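Local coordinates for protein GH18 chiitnase (Pseudoalteromonas aurantia, PDB 6K7Z) that probably hydrolyses internal linkages of chitin, as an endochitinase of glycoside hydrolase family 18, at residues A[84-89]-A[114-119]. Numbering follows the deposited sequence.
Sequences NAYRSL and IDYEDT
The phenol end of Y86, reaching inward from helix 83-89, passes the backbone carbonyl of D115, its OH 3.8 Å from D115 O and not hydrogen-bonded to it. At Y116 the contact becomes aromatic. Its ring turns an edge to the face of Y86 in a T-shaped stack, centroids 4.7 Å apart and planes at 65°, with Y116 CD1 3.5 Å from Y86 CE1. A tyrosine suits this place because its apolar edge can rest on a ring while its hydroxyl is hydrogen-bonded to that of Y128. With CG anti to the backbone N (chi1 177°), Y116 brings its CD1-CE1 edge over the middle of the Y86 ring. This is the mouth of the TIM barrel: strand 111-115 runs out into a loop carrying the end of the family 18 signature DxxDxDxE, whose last residue, E117, matches the general acid of related chitinases. The E117 amide donates to a water 3.0 Å from its N, and the same water lies in the plane of the Y86 ring, 2.7 Å from Y86 OH. A leucine replacing Y86 would probably leave this water without its phenol partner and the Y116 edge without an aromatic face. D118, centre of an inverse gamma turn, lays its CB 3.8 Å from Y86 CD2. An aspartate is short enough to keep CB against that ring while its carboxylate, tilted 20° from the ring plane, is hydrogen-bonded through OD2 to the hydroxyls of S83 and Y128.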
# COMPACT_ATOMS: atom_id res chain seq x y z
N ASN A 84 11.72 -8.47 13.99
CA ASN A 84 11.46 -9.22 15.21
C ASN A 84 9.99 -9.17 15.60
O ASN A 84 9.45 -10.14 16.15
CB ASN A 84 12.35 -8.69 16.34
CG ASN A 84 12.15 -7.20 16.60
OD1 ASN A 84 11.77 -6.44 15.71
ND2 ASN A 84 12.40 -6.78 17.84
N ALA A 85 9.31 -8.05 15.34
CA ALA A 85 7.88 -7.98 15.63
C ALA A 85 7.09 -8.90 14.71
O ALA A 85 6.19 -9.62 15.15
CB ALA A 85 7.39 -6.54 15.53
N TYR A 86 7.43 -8.89 13.41
CA TYR A 86 6.78 -9.78 12.46
C TYR A 86 7.03 -11.24 12.82
O TYR A 86 6.13 -12.08 12.68
CB TYR A 86 7.29 -9.52 11.04
CG TYR A 86 6.76 -8.27 10.35
CD1 TYR A 86 5.41 -8.14 10.04
CD2 TYR A 86 7.62 -7.26 9.95
CE1 TYR A 86 4.92 -7.01 9.38
CE2 TYR A 86 7.15 -6.14 9.28
CZ TYR A 86 5.81 -6.02 9.00
OH TYR A 86 5.35 -4.89 8.34
N ARG A 87 8.24 -11.57 13.26
CA ARG A 87 8.55 -12.95 13.63
C ARG A 87 7.57 -13.45 14.69
O ARG A 87 7.04 -14.56 14.58
CB ARG A 87 9.98 -13.06 14.14
CG ARG A 87 10.49 -14.49 14.32
CD ARG A 87 11.87 -14.48 14.94
NE ARG A 87 12.49 -15.81 14.97
CZ ARG A 87 13.62 -16.08 15.61
NH1 ARG A 87 14.25 -15.13 16.29
NH2 ARG A 87 14.12 -17.31 15.58
N SER A 88 7.33 -12.64 15.72
CA SER A 88 6.37 -13.01 16.75
C SER A 88 4.96 -13.10 16.18
O SER A 88 4.22 -14.05 16.49
CB SER A 88 6.41 -12.00 17.89
OG SER A 88 7.70 -11.97 18.49
N LEU A 89 4.56 -12.12 15.37
CA LEU A 89 3.22 -12.12 14.81
C LEU A 89 2.98 -13.34 13.95
O LEU A 89 1.85 -13.84 13.87
CB LEU A 89 2.99 -10.86 13.98
CG LEU A 89 3.01 -9.55 14.75
CD1 LEU A 89 2.99 -8.41 13.76
CD2 LEU A 89 1.81 -9.46 15.69
N ILE A 114 -1.62 -3.65 3.62
CA ILE A 114 -0.55 -4.37 4.31
C ILE A 114 0.75 -3.87 3.70
O ILE A 114 1.16 -4.32 2.63
CB ILE A 114 -0.71 -5.88 4.18
CG1 ILE A 114 -1.98 -6.32 4.93
CG2 ILE A 114 0.52 -6.60 4.72
CD1 ILE A 114 -2.42 -7.71 4.59
N ASP A 115 1.37 -2.91 4.37
CA ASP A 115 2.61 -2.30 3.87
C ASP A 115 3.78 -3.04 4.50
O ASP A 115 4.42 -2.57 5.45
CB ASP A 115 2.62 -0.81 4.17
CG ASP A 115 3.81 -0.09 3.54
OD1 ASP A 115 4.65 -0.75 2.89
OD2 ASP A 115 3.90 1.15 3.69
N TYR A 116 4.08 -4.21 3.95
CA TYR A 116 5.06 -5.14 4.49
C TYR A 116 6.39 -4.96 3.76
O TYR A 116 6.45 -5.12 2.54
CB TYR A 116 4.54 -6.56 4.34
CG TYR A 116 5.47 -7.66 4.79
CD1 TYR A 116 5.44 -8.10 6.10
CD2 TYR A 116 6.35 -8.27 3.90
CE1 TYR A 116 6.28 -9.13 6.52
CE2 TYR A 116 7.19 -9.30 4.31
CZ TYR A 116 7.14 -9.73 5.63
OH TYR A 116 7.96 -10.75 6.06
N GLU A 117 7.46 -4.67 4.52
CA GLU A 117 8.76 -4.35 3.94
C GLU A 117 9.89 -5.21 4.52
O GLU A 117 11.07 -4.85 4.37
CB GLU A 117 9.06 -2.86 4.12
CG GLU A 117 7.85 -1.94 3.84
CD GLU A 117 8.25 -0.49 3.48
OE1 GLU A 117 9.41 -0.13 3.71
OE2 GLU A 117 7.39 0.26 2.97
N ASP A 118 9.58 -6.33 5.16
CA ASP A 118 10.60 -7.15 5.83
C ASP A 118 11.23 -8.10 4.81
O ASP A 118 10.95 -9.30 4.76
CB ASP A 118 10.01 -7.89 7.02
CG ASP A 118 11.07 -8.62 7.84
OD1 ASP A 118 12.28 -8.37 7.62
OD2 ASP A 118 10.70 -9.43 8.69
N THR A 119 12.12 -7.53 3.99
CA THR A 119 12.71 -8.27 2.89
C THR A 119 13.46 -9.51 3.37
O THR A 119 13.45 -10.55 2.69
CB THR A 119 13.64 -7.34 2.12
OG1 THR A 119 12.90 -6.18 1.71
CG2 THR A 119 14.24 -8.03 0.90
O HOH W 1 7.33 -3.43 7.21